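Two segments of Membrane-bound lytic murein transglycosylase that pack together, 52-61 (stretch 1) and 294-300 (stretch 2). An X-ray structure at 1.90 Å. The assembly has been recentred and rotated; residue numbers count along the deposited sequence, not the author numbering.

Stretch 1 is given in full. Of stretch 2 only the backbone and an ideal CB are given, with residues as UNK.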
ATOM      1  N   ILE A  52     -10.156  -6.122  16.132  1.00 20.54           N
ATOM      2  CA  ILE A  52     -11.450  -5.895  15.478  1.00 20.01           C
ATOM      3  C   ILE A  52     -11.709  -6.882  14.337  1.00 19.27           C
ATOM      4  O   ILE A  52     -10.925  -6.957  13.389  1.00 19.57           O
ATOM      5  CB  ILE A  52     -11.577  -4.463  14.940  1.00 20.25           C
ATOM      6  CG1 ILE A  52     -11.203  -3.439  16.029  1.00 21.05           C
ATOM      7  CG2 ILE A  52     -12.998  -4.244  14.403  1.00 20.13           C
ATOM      8  CD1 ILE A  52     -12.257  -3.271  17.112  1.00 22.89           C
ATOM      9  N   THR A  53     -12.813  -7.627  14.414  1.00 18.61           N
ATOM     10  CA  THR A  53     -13.077  -8.629  13.381  1.00 17.82           C
ATOM     11  C   THR A  53     -13.747  -8.013  12.163  1.00 17.58           C
ATOM     12  O   THR A  53     -14.406  -6.969  12.265  1.00 17.45           O
ATOM     13  CB  THR A  53     -13.983  -9.774  13.904  1.00 17.73           C
ATOM     14  OG1 THR A  53     -15.309  -9.279  14.098  1.00 16.62           O
ATOM     15  CG2 THR A  53     -13.432 -10.334  15.248  1.00 16.40           C
ATOM     16  N   ALA A  54     -13.612  -8.685  11.021  1.00 18.08           N
ATOM     17  CA  ALA A  54     -14.370  -8.310   9.821  1.00 18.06           C
ATOM     18  C   ALA A  54     -15.883  -8.309  10.060  1.00 18.65           C
ATOM     19  O   ALA A  54     -16.588  -7.451   9.528  1.00 17.80           O
ATOM     20  CB  ALA A  54     -14.032  -9.230   8.665  1.00 18.21           C
ATOM     21  N   ALA A  55     -16.393  -9.273  10.833  1.00 18.77           N
ATOM     22  CA  ALA A  55     -17.818  -9.256  11.198  1.00 18.81           C
ATOM     23  C   ALA A  55     -18.229  -8.001  11.971  1.00 19.02           C
ATOM     24  O   ALA A  55     -19.325  -7.477  11.761  1.00 20.36           O
ATOM     25  CB  ALA A  55     -18.203 -10.505  11.994  1.00 18.71           C
ATOM     26  N   GLU A  56     -17.375  -7.524  12.867  1.00 19.07           N
ATOM     27  CA  GLU A  56     -17.651  -6.276  13.614  1.00 19.80           C
ATOM     28  C   GLU A  56     -17.672  -5.074  12.660  1.00 18.99           C
ATOM     29  O   GLU A  56     -18.547  -4.214  12.738  1.00 18.51           O
ATOM     30  CB  GLU A  56     -16.636  -6.076  14.745  1.00 20.22           C
ATOM     31  CG  GLU A  56     -16.940  -7.008  15.946  1.00 21.63           C
ATOM     32  CD  GLU A  56     -15.862  -7.054  17.020  1.00 22.88           C
ATOM     33  OE1 GLU A  56     -14.645  -6.893  16.741  1.00 23.98           O
ATOM     34  OE2 GLU A  56     -16.252  -7.257  18.186  1.00 26.98           O
ATOM     35  N   LEU A  57     -16.711  -5.038  11.748  1.00 19.48           N
ATOM     36  CA  LEU A  57     -16.691  -4.005  10.700  1.00 18.94           C
ATOM     37  C   LEU A  57     -17.972  -4.024   9.863  1.00 19.09           C
ATOM     38  O   LEU A  57     -18.530  -2.975   9.552  1.00 18.77           O
ATOM     39  CB  LEU A  57     -15.482  -4.189   9.787  1.00 19.98           C
ATOM     40  CG  LEU A  57     -15.418  -3.322   8.499  1.00 19.96           C
ATOM     41  CD1 LEU A  57     -15.274  -1.832   8.806  1.00 22.81           C
ATOM     42  CD2 LEU A  57     -14.320  -3.800   7.556  1.00 21.72           C
ATOM     43  N   VAL A  58     -18.428  -5.214   9.488  1.00 18.36           N
ATOM     44  CA  VAL A  58     -19.658  -5.357   8.691  1.00 18.59           C
ATOM     45  C   VAL A  58     -20.847  -4.679   9.379  1.00 19.14           C
ATOM     46  O   VAL A  58     -21.676  -4.071   8.726  1.00 19.03           O
ATOM     47  CB  VAL A  58     -19.944  -6.844   8.350  1.00 18.92           C
ATOM     48  CG1 VAL A  58     -21.408  -7.058   7.908  1.00 17.78           C
ATOM     49  CG2 VAL A  58     -18.989  -7.299   7.241  1.00 17.16           C
ATOM     50  N   SER A  59     -20.898  -4.714  10.706  1.00 20.20           N
ATOM     51  CA  SER A  59     -22.011  -4.066  11.382  1.00 21.44           C
ATOM     52  C   SER A  59     -22.041  -2.565  11.080  1.00 21.05           C
ATOM     53  O   SER A  59     -23.121  -2.029  10.816  1.00 20.68           O
ATOM     54  CB  SER A  59     -22.045  -4.366  12.895  1.00 22.09           C
ATOM     55  OG  SER A  59     -20.966  -3.727  13.551  1.00 25.91           O
ATOM     56  N   LEU A  60     -20.869  -1.912  11.053  1.00 20.49           N
ATOM     57  CA  LEU A  60     -20.768  -0.489  10.657  1.00 19.93           C
ATOM     58  C   LEU A  60     -21.112  -0.269   9.183  1.00 19.69           C
ATOM     59  O   LEU A  60     -21.850   0.663   8.837  1.00 18.96           O
ATOM     60  CB  LEU A  60     -19.372   0.070  10.964  1.00 20.29           C
ATOM     61  CG  LEU A  60     -19.071   1.555  10.658  1.00 20.61           C
ATOM     62  CD1 LEU A  60     -19.949   2.491  11.506  1.00 21.25           C
ATOM     63  CD2 LEU A  60     -17.628   1.830  10.932  1.00 20.95           C
ATOM     64  N   LEU A  61     -20.592  -1.144   8.316  1.00 18.56           N
ATOM     65  CA  LEU A  61     -20.819  -1.025   6.885  1.00 17.88           C
ATOM     66  C   LEU A  61     -22.298  -1.137   6.545  1.00 18.56           C
ATOM     67  O   LEU A  61     -22.791  -0.436   5.660  1.00 17.77           O
ATOM     68  CB  LEU A  61     -20.031  -2.102   6.120  1.00 17.42           C
ATOM     69  CG  LEU A  61     -18.509  -2.076   6.329  1.00 16.41           C
ATOM     70  CD1 LEU A  61     -17.905  -3.222   5.508  1.00 17.37           C
ATOM     71  CD2 LEU A  61     -17.922  -0.735   5.922  1.00 16.76           C
ATOM     72  N   UNK A 294      -3.541  -4.206  12.314  1.00 19.75           N
ATOM     73  CA  UNK A 294      -4.861  -3.641  11.999  1.00 19.88           C
ATOM     74  C   UNK A 294      -5.718  -4.493  11.088  1.00 19.80           C
ATOM     75  O   UNK A 294      -5.201  -5.314  10.318  1.00 21.55           O
ATOM     76  CB  UNK A 294      -4.685  -2.266  11.352  1.00 19.88           C
ATOM     77  N   UNK A 295      -7.034  -4.294  11.171  1.00 18.94           N
ATOM     78  CA  UNK A 295      -7.967  -4.951  10.266  1.00 17.49           C
ATOM     79  C   UNK A 295      -8.316  -3.975   9.145  1.00 17.58           C
ATOM     80  O   UNK A 295      -8.618  -2.816   9.425  1.00 18.05           O
ATOM     81  CB  UNK A 295      -9.223  -5.416  11.005  1.00 17.49           C
ATOM     82  N   UNK A 296      -8.263  -4.431   7.887  1.00 16.45           N
ATOM     83  CA  UNK A 296      -8.657  -3.593   6.745  1.00 16.90           C
ATOM     84  C   UNK A 296     -10.098  -3.085   6.844  1.00 16.72           C
ATOM     85  O   UNK A 296     -10.969  -3.751   7.422  1.00 16.86           O
ATOM     86  CB  UNK A 296      -8.487  -4.380   5.444  1.00 16.90           C
ATOM     87  N   UNK A 297     -10.339  -1.911   6.270  1.00 16.71           N
ATOM     88  CA  UNK A 297     -11.689  -1.381   6.162  1.00 17.11           C
ATOM     89  C   UNK A 297     -12.085  -0.436   7.280  1.00 17.39           C
ATOM     90  O   UNK A 297     -13.113   0.212   7.174  1.00 18.02           O
ATOM     91  CB  UNK A 297     -12.686  -2.541   6.115  1.00 17.11           C
ATOM     92  N   UNK A 298     -11.311  -0.391   8.358  1.00 17.16           N
ATOM     93  CA  UNK A 298     -11.647   0.471   9.492  1.00 18.54           C
ATOM     94  C   UNK A 298     -11.274   1.925   9.204  1.00 18.34           C
ATOM     95  O   UNK A 298     -10.282   2.169   8.517  1.00 17.81           O
ATOM     96  CB  UNK A 298     -10.937  -0.013  10.758  1.00 18.54           C
ATOM     97  N   UNK A 299     -12.076   2.884   9.704  1.00 18.36           N
ATOM     98  CA  UNK A 299     -11.731   4.297   9.526  1.00 18.22           C
ATOM     99  C   UNK A 299     -10.640   4.747  10.490  1.00 18.12           C
ATOM    100  O   UNK A 299     -10.635   4.340  11.665  1.00 17.75           O
ATOM    101  CB  UNK A 299     -12.974   5.169   9.713  1.00 18.22           C
ATOM    102  N   UNK A 300      -9.731   5.574   9.980  1.00 18.48           N
ATOM    103  CA  UNK A 300      -8.685   6.189  10.786  1.00 19.99           C
ATOM    104  C   UNK A 300      -8.728   7.677  10.524  1.00 20.16           C
ATOM    105  O   UNK A 300      -8.689   8.087   9.356  1.00 19.53           O
ATOM    106  CB  UNK A 300      -7.306   5.607  10.470  1.00 19.99           C
TER

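Position 294 gives a designer little to work with: its CA-to-CB bond points away from stretch 1, and no atom of that stretch lies within 5.5 Å of the ideal CB. Almost any residue would pass this contact. The deposited one is His 294, whose NE2 is hydrogen-bonded elsewhere in the structure.

Position 295 is the opposite case. Its CB points toward stretch 1, and the ideal CB sits 3.3 Å from Ile 52 O, a carbonyl in the loop just before the helix. So close an acceptor leaves room for a short side chain and rewards a donor, so serine or threonine would suit, with cysteine or alanine as weaker answers. The residue is Thr 295. At chi1 m its OG1 donates to Ile 52 O in a very short hydrogen bond of 2.5 Å. A water donates to Thr 295 OG1 (2.8 Å) and accepts from Ile 52 N (2.9 Å), so the hydroxyl meets Ile 52 O directly and Ile 52 N through the water. The methyl group, Thr 295 CG2, comes within 4.3 Å of Ala 54 N at the first turn of the helix.

At 296 the CB points sideways and finds nothing of stretch 1 within 5.5 Å, so the contact tolerates many side chains. The deposited Phe 296 leads its ring away; it is the backbone that touches, with Phe 296 O 3.4 Å from Leu 57 CD2.

Position 297 is dictated twice over. Its phi/psi of 95/-13, in a type II turn running from 295 to 298, would jam a CB against the preceding carbonyl O, and that CB would also lie 2.5 Å from Leu 57 CD2, a clash. Gly 297 answers both demands and lets the leucine approach the turn. Gly 297 O, 3.4 Å from Leu 57 CD1, is buried by the contact and has no partner in the model.

The CB at 298 points sideways, 5.1 Å from Leu 57 CD1, with the side chain of Ile 52 also nearby. A medium-length apolar chain that can reach them fits; leucine, isoleucine or methionine are plausible. Leu 298 (m, t) brings CD1 to 3.8 Å from Ile 52 CB and CD2 to 4.2 Å from Leu 57 CD1.

At 299 a sideways CB and a phi of -78° admit many residues, proline among them, and apolar ones would suit neighbouring Leu 60. Pro 299 sets its CG 4.2 Å from Leu 60 CD2.

Position 300 is out of reach, so stretch 1 does not choose; the residue is Phe 300.

Stretch 2 294-300: HTFGLPF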
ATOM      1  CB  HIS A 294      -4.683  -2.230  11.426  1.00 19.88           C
ATOM      2  CG  HIS A 294      -4.214  -1.248  12.446  1.00 19.09           C
ATOM      3  ND1 HIS A 294      -4.917  -0.995  13.605  1.00 18.62           N
ATOM      4  CD2 HIS A 294      -3.105  -0.471  12.496  1.00 18.86           C
ATOM      5  CE1 HIS A 294      -4.271  -0.089  14.316  1.00 20.59           C
ATOM      6  NE2 HIS A 294      -3.167   0.244  13.665  1.00 19.33           N
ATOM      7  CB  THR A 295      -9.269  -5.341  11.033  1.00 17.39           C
ATOM      8  OG1 THR A 295      -8.923  -6.155  12.175  1.00 17.92           O
ATOM      9  CG2 THR A 295     -10.234  -6.111  10.118  1.00 16.99           C
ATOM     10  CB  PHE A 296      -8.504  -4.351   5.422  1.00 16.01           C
ATOM     11  CG  PHE A 296      -7.068  -4.702   5.071  1.00 18.03           C
ATOM     12  CD1 PHE A 296      -6.030  -3.810   5.306  1.00 21.42           C
ATOM     13  CD2 PHE A 296      -6.778  -5.919   4.477  1.00 19.85           C
ATOM     14  CE1 PHE A 296      -4.691  -4.134   4.966  1.00 22.72           C
ATOM     15  CE2 PHE A 296      -5.437  -6.257   4.128  1.00 20.97           C
ATOM     16  CZ  PHE A 296      -4.405  -5.360   4.379  1.00 18.74           C
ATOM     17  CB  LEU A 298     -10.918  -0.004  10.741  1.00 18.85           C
ATOM     18  CG  LEU A 298     -11.577  -1.241  11.335  1.00 21.55           C
ATOM     19  CD1 LEU A 298     -10.625  -1.880  12.301  1.00 24.96           C
ATOM     20  CD2 LEU A 298     -12.875  -0.807  12.035  1.00 23.69           C
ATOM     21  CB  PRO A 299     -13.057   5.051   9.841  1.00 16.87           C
ATOM     22  CG  PRO A 299     -14.113   3.957   9.984  1.00 18.54           C
ATOM     23  CD  PRO A 299     -13.358   2.728  10.422  1.00 18.41           C
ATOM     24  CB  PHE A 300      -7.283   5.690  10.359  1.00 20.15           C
ATOM     25  CG  PHE A 300      -6.946   4.285  10.822  1.00 22.04           C
ATOM     26  CD1 PHE A 300      -6.034   4.082  11.860  1.00 23.96           C
ATOM     27  CD2 PHE A 300      -7.511   3.173  10.201  1.00 20.83           C
ATOM     28  CE1 PHE A 300      -5.700   2.778  12.280  1.00 22.46           C
ATOM     29  CE2 PHE A 300      -7.215   1.863  10.632  1.00 19.88           C
ATOM     30  CZ  PHE A 300      -6.295   1.668  11.659  1.00 20.31           C
TER
HETATM   31  O   HOH W   1      -8.016  -4.982  14.492  1.00 23.17           O
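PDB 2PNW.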